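Local coordinates for mRNA-decapping enzyme subunit 1 (Saccharomyces cerevisiae, PDB 1Q67), which works with Dcp2 in the decapping complex that removes the 7-methylguanosine cap from mRNA and so commits the transcript to 5' to 3' decay, at residues B[155-167]-B[175-187]. Residues are numbered along the deposited sequence; the frame is centred on the assembly and turned at random.
Sequences MGIVPNSVVNKRK and TLNPLECMGVEVK
With CG anti to the backbone N (chi1 171°) and the chain extended as far as NE, Arg166 reaches off its helix to Leu179, whose CG, anti to the carbonyl carbon (chi1 -62°), carries CD1 to the guanidinium. CD1 of Leu179 sits over one face of that group, toward its rim, 3.1 Å from NE of Arg166. At the edge of the same group, NH2 of Arg166 donates to the backbone O of Asn177 (3.2 Å, N-H...O 156°), tilted from the carbonyl plane. NE has no hydrogen-bond partner where Leu179 buries it, although Asp174, which also accepts from the Leu179 backbone N, makes a long, weak ion pair with it. A leucine in place of Arg166 would probably leave the Asn177 carbonyl without this donor and the Leu179 methyl without the flat group it lies against.

One turn back, CG1 of Val163 packs on the backbone of Leu179 to Cys181. The Cys181 sulfur then fits between two asparagines, SG lying 3.5 Å from OD1 of Asn164 and touching CB and OD1 of Asn160. In this beta sandwich of the PH-like Dcp1 family, the helix thus lies along the loop entering strand 183-187, an outermost strand of the five-stranded sheet, while strand 152-157 is outermost in the other.

Met182, just ahead of strand 183-187, reaches across to strand 152-157, with Leu222 of helix 208-223 also against it. A bend at its third torsion puts CE 3.5 Å from O of Gly156 and against SD of Met155, the two thioether chains lying alongside each other and pointing opposite ways. Beside it, one water donates to Val158 O and Asn160 OD1 and accepts from Met182 N; a second accepts from Asn160 ND2 and donates to Met182 O.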
loop_
_atom_site.group_PDB
_atom_site.type_symbol
_atom_site.label_atom_id
_atom_site.label_comp_id
_atom_site.label_asym_id
_atom_site.label_seq_id
_atom_site.Cartn_x
_atom_site.Cartn_y
_atom_site.Cartn_z
ATOM N N MET B 155 16.139 0.237 2.547
ATOM C CA MET B 155 16.674 1.213 3.493
ATOM C C MET B 155 17.729 0.534 4.364
ATOM O O MET B 155 17.486 -0.538 4.926
ATOM C CB MET B 155 15.572 1.779 4.394
ATOM C CG MET B 155 16.079 2.878 5.319
ATOM S SD MET B 155 14.894 3.450 6.568
ATOM C CE MET B 155 13.783 4.421 5.547
ATOM N N GLY B 156 18.901 1.153 4.470
ATOM C CA GLY B 156 19.958 0.581 5.290
ATOM C C GLY B 156 19.836 1.027 6.735
ATOM O O GLY B 156 19.364 2.129 7.005
ATOM N N ILE B 157 20.230 0.177 7.674
ATOM C CA ILE B 157 20.157 0.549 9.086
ATOM C C ILE B 157 21.554 0.533 9.713
ATOM O O ILE B 157 22.222 -0.503 9.740
ATOM C CB ILE B 157 19.244 -0.401 9.861
ATOM C CG1 ILE B 157 17.844 -0.404 9.238
ATOM C CG2 ILE B 157 19.154 0.038 11.312
ATOM C CD1 ILE B 157 16.886 -1.407 9.895
ATOM N N VAL B 158 21.995 1.688 10.209
ATOM C CA VAL B 158 23.327 1.814 10.821
ATOM C C VAL B 158 23.234 2.151 12.301
ATOM O O VAL B 158 22.543 3.084 12.688
ATOM C CB VAL B 158 24.151 2.925 10.131
ATOM C CG1 VAL B 158 25.549 3.010 10.749
ATOM C CG2 VAL B 158 24.241 2.653 8.629
ATOM N N PRO B 159 23.925 1.387 13.152
ATOM C CA PRO B 159 23.889 1.652 14.598
ATOM C C PRO B 159 24.382 3.064 14.941
ATOM O O PRO B 159 25.281 3.589 14.285
ATOM C CB PRO B 159 24.819 0.581 15.176
ATOM C CG PRO B 159 24.736 -0.541 14.169
ATOM C CD PRO B 159 24.732 0.190 12.845
ATOM N N ASN B 160 23.791 3.669 15.970
ATOM C CA ASN B 160 24.192 5.001 16.406
ATOM C C ASN B 160 25.687 5.066 16.735
ATOM O O ASN B 160 26.354 6.047 16.416
ATOM C CB ASN B 160 23.403 5.429 17.649
ATOM C CG ASN B 160 21.918 5.529 17.393
ATOM O OD1 ASN B 160 21.482 5.718 16.256
ATOM N ND2 ASN B 160 21.125 5.419 18.459
ATOM N N SER B 161 26.209 4.027 17.379
ATOM C CA SER B 161 27.622 4.019 17.751
ATOM C C SER B 161 28.515 4.142 16.525
ATOM O O SER B 161 29.576 4.760 16.582
ATOM C CB SER B 161 27.976 2.749 18.528
ATOM O OG SER B 161 27.939 1.599 17.701
ATOM N N VAL B 162 28.082 3.568 15.406
ATOM C CA VAL B 162 28.867 3.648 14.181
ATOM C C VAL B 162 28.774 5.053 13.594
ATOM O O VAL B 162 29.768 5.599 13.126
ATOM C CB VAL B 162 28.402 2.587 13.155
ATOM C CG1 VAL B 162 29.111 2.784 11.810
ATOM C CG2 VAL B 162 28.707 1.195 13.704
ATOM N N VAL B 163 27.587 5.651 13.639
ATOM C CA VAL B 163 27.417 7.003 13.121
ATOM C C VAL B 163 28.205 8.010 13.972
ATOM O O VAL B 163 28.838 8.924 13.436
ATOM C CB VAL B 163 25.925 7.420 13.096
ATOM C CG1 VAL B 163 25.794 8.893 12.712
ATOM C CG2 VAL B 163 25.164 6.565 12.094
ATOM N N ASN B 164 28.165 7.843 15.292
ATOM C CA ASN B 164 28.881 8.748 16.188
ATOM C C ASN B 164 30.394 8.639 16.005
ATOM O O ASN B 164 31.087 9.654 15.958
ATOM C CB ASN B 164 28.509 8.472 17.650
ATOM C CG ASN B 164 27.064 8.826 17.957
ATOM O OD1 ASN B 164 26.511 9.778 17.393
ATOM N ND2 ASN B 164 26.448 8.073 18.864
ATOM N N LYS B 165 30.902 7.417 15.898
ATOM C CA LYS B 165 32.329 7.217 15.696
ATOM C C LYS B 165 32.735 7.897 14.390
ATOM O O LYS B 165 33.735 8.624 14.329
ATOM C CB LYS B 165 32.661 5.725 15.615
ATOM C CG LYS B 165 34.151 5.444 15.414
ATOM C CD LYS B 165 34.409 4.017 14.962
ATOM C CE LYS B 165 34.197 3.006 16.082
ATOM N NZ LYS B 165 35.308 3.031 17.073
ATOM N N ARG B 166 31.948 7.650 13.348
ATOM C CA ARG B 166 32.194 8.227 12.031
ATOM C C ARG B 166 32.273 9.756 12.077
ATOM O O ARG B 166 33.140 10.357 11.441
ATOM C CB ARG B 166 31.087 7.789 11.068
ATOM C CG ARG B 166 31.089 8.482 9.714
ATOM C CD ARG B 166 29.790 8.171 8.974
ATOM N NE ARG B 166 29.632 8.928 7.733
ATOM C CZ ARG B 166 30.182 8.589 6.575
ATOM N NH1 ARG B 166 30.932 7.498 6.487
ATOM N NH2 ARG B 166 29.970 9.334 5.499
ATOM N N LYS B 167 31.365 10.382 12.821
ATOM C CA LYS B 167 31.351 11.842 12.933
ATOM C C LYS B 167 32.653 12.384 13.521
ATOM O O LYS B 167 33.067 13.500 13.209
ATOM C CB LYS B 167 30.179 12.310 13.805
ATOM C CG LYS B 167 28.804 11.980 13.232
ATOM C CD LYS B 167 27.668 12.743 13.921
ATOM C CE LYS B 167 27.538 12.402 15.410
ATOM N NZ LYS B 167 28.624 13.000 16.250
ATOM N N THR B 175 31.738 15.140 6.095
ATOM C CA THR B 175 31.451 16.467 5.555
ATOM C C THR B 175 31.078 16.383 4.079
ATOM O O THR B 175 30.440 17.287 3.541
ATOM C CB THR B 175 32.661 17.409 5.702
ATOM O OG1 THR B 175 33.796 16.839 5.039
ATOM C CG2 THR B 175 32.988 17.627 7.172
ATOM N N LEU B 176 31.480 15.295 3.431
ATOM C CA LEU B 176 31.175 15.090 2.018
ATOM C C LEU B 176 29.811 14.423 1.875
ATOM O O LEU B 176 29.036 14.755 0.975
ATOM C CB LEU B 176 32.245 14.209 1.367
ATOM C CG LEU B 176 33.678 14.748 1.374
ATOM C CD1 LEU B 176 34.609 13.714 0.749
ATOM C CD2 LEU B 176 33.739 16.070 0.616
ATOM N N ASN B 177 29.533 13.477 2.768
ATOM C CA ASN B 177 28.266 12.749 2.782
ATOM C C ASN B 177 27.773 12.678 4.231
ATOM O O ASN B 177 27.836 11.627 4.871
ATOM C CB ASN B 177 28.470 11.335 2.233
ATOM C CG ASN B 177 27.187 10.521 2.215
ATOM O OD1 ASN B 177 27.219 9.297 2.070
ATOM N ND2 ASN B 177 26.052 11.197 2.354
ATOM N N PRO B 178 27.280 13.808 4.767
ATOM C CA PRO B 178 26.773 13.906 6.140
ATOM C C PRO B 178 25.787 12.807 6.525
ATOM O O PRO B 178 24.835 12.520 5.791
ATOM C CB PRO B 178 26.136 15.290 6.172
ATOM C CG PRO B 178 27.002 16.065 5.238
ATOM C CD PRO B 178 27.169 15.108 4.081
ATOM N N LEU B 179 26.027 12.202 7.684
ATOM C CA LEU B 179 25.178 11.139 8.204
ATOM C C LEU B 179 24.880 11.399 9.673
ATOM O O LEU B 179 25.789 11.685 10.452
ATOM C CB LEU B 179 25.876 9.780 8.071
ATOM C CG LEU B 179 26.239 9.265 6.675
ATOM C CD1 LEU B 179 26.885 7.891 6.796
ATOM C CD2 LEU B 179 24.990 9.186 5.811
ATOM N N GLU B 180 23.606 11.312 10.046
ATOM C CA GLU B 180 23.201 11.508 11.435
ATOM C C GLU B 180 22.443 10.292 11.949
ATOM O O GLU B 180 21.933 9.491 11.160
ATOM C CB GLU B 180 22.356 12.776 11.586
ATOM C CG GLU B 180 23.212 14.038 11.674
ATOM C CD GLU B 180 22.416 15.275 12.037
ATOM O OE1 GLU B 180 21.734 15.264 13.087
ATOM O OE2 GLU B 180 22.480 16.266 11.275
ATOM N N CYS B 181 22.380 10.145 13.268
ATOM C CA CYS B 181 21.703 9.002 13.862
ATOM C C CYS B 181 20.250 8.851 13.426
ATOM O O CYS B 181 19.476 9.813 13.420
ATOM C CB CYS B 181 21.774 9.073 15.388
ATOM S SG CYS B 181 23.431 8.762 16.059
ATOM N N MET B 182 19.892 7.623 13.062
ATOM C CA MET B 182 18.543 7.319 12.631
ATOM C C MET B 182 17.657 7.276 13.864
ATOM O O MET B 182 18.154 7.314 14.994
ATOM C CB MET B 182 18.517 5.969 11.914
ATOM C CG MET B 182 19.403 5.917 10.676
ATOM S SD MET B 182 19.391 4.304 9.835
ATOM C CE MET B 182 17.714 4.328 9.155
ATOM N N GLY B 183 16.348 7.197 13.648
ATOM C CA GLY B 183 15.417 7.145 14.757
ATOM C C GLY B 183 14.146 6.385 14.429
ATOM O O GLY B 183 13.800 6.218 13.261
ATOM N N VAL B 184 13.455 5.916 15.464
ATOM C CA VAL B 184 12.209 5.189 15.283
ATOM C C VAL B 184 11.235 5.474 16.407
ATOM O O VAL B 184 11.630 5.660 17.554
ATOM C CB VAL B 184 12.418 3.652 15.222
ATOM C CG1 VAL B 184 13.187 3.295 13.974
ATOM C CG2 VAL B 184 13.159 3.154 16.474
ATOM N N GLU B 185 9.953 5.500 16.062
ATOM C CA GLU B 185 8.897 5.740 17.026
ATOM C C GLU B 185 7.601 5.179 16.472
ATOM O O GLU B 185 7.480 4.910 15.277
ATOM C CB GLU B 185 8.717 7.240 17.272
ATOM C CG GLU B 185 8.094 7.978 16.103
ATOM C CD GLU B 185 7.926 9.465 16.359
ATOM O OE1 GLU B 185 7.283 9.830 17.371
ATOM O OE2 GLU B 185 8.434 10.271 15.546
ATOM N N VAL B 186 6.636 4.993 17.356
ATOM C CA VAL B 186 5.340 4.508 16.958
ATOM C C VAL B 186 4.368 5.625 17.280
ATOM O O VAL B 186 4.276 6.072 18.420
ATOM C CB VAL B 186 4.939 3.249 17.736
ATOM C CG1 VAL B 186 3.502 2.872 17.396
ATOM C CG2 VAL B 186 5.873 2.109 17.387
ATOM N N LYS B 187 3.659 6.095 16.261
ATOM C CA LYS B 187 2.686 7.156 16.448
ATOM C C LYS B 187 1.354 6.644 15.932
ATOM O O LYS B 187 1.116 6.566 14.723
ATOM C CB LYS B 187 3.122 8.411 15.693
ATOM C CG LYS B 187 2.473 9.687 16.199
ATOM C CD LYS B 187 3.316 10.900 15.831
ATOM C CE LYS B 187 4.702 10.820 16.464
ATOM N NZ LYS B 187 5.589 11.945 16.037
HETATM O O HOH W 1 21.820 5.556 13.627
HETATM O O HOH W 2 18.358 6.337 17.625
#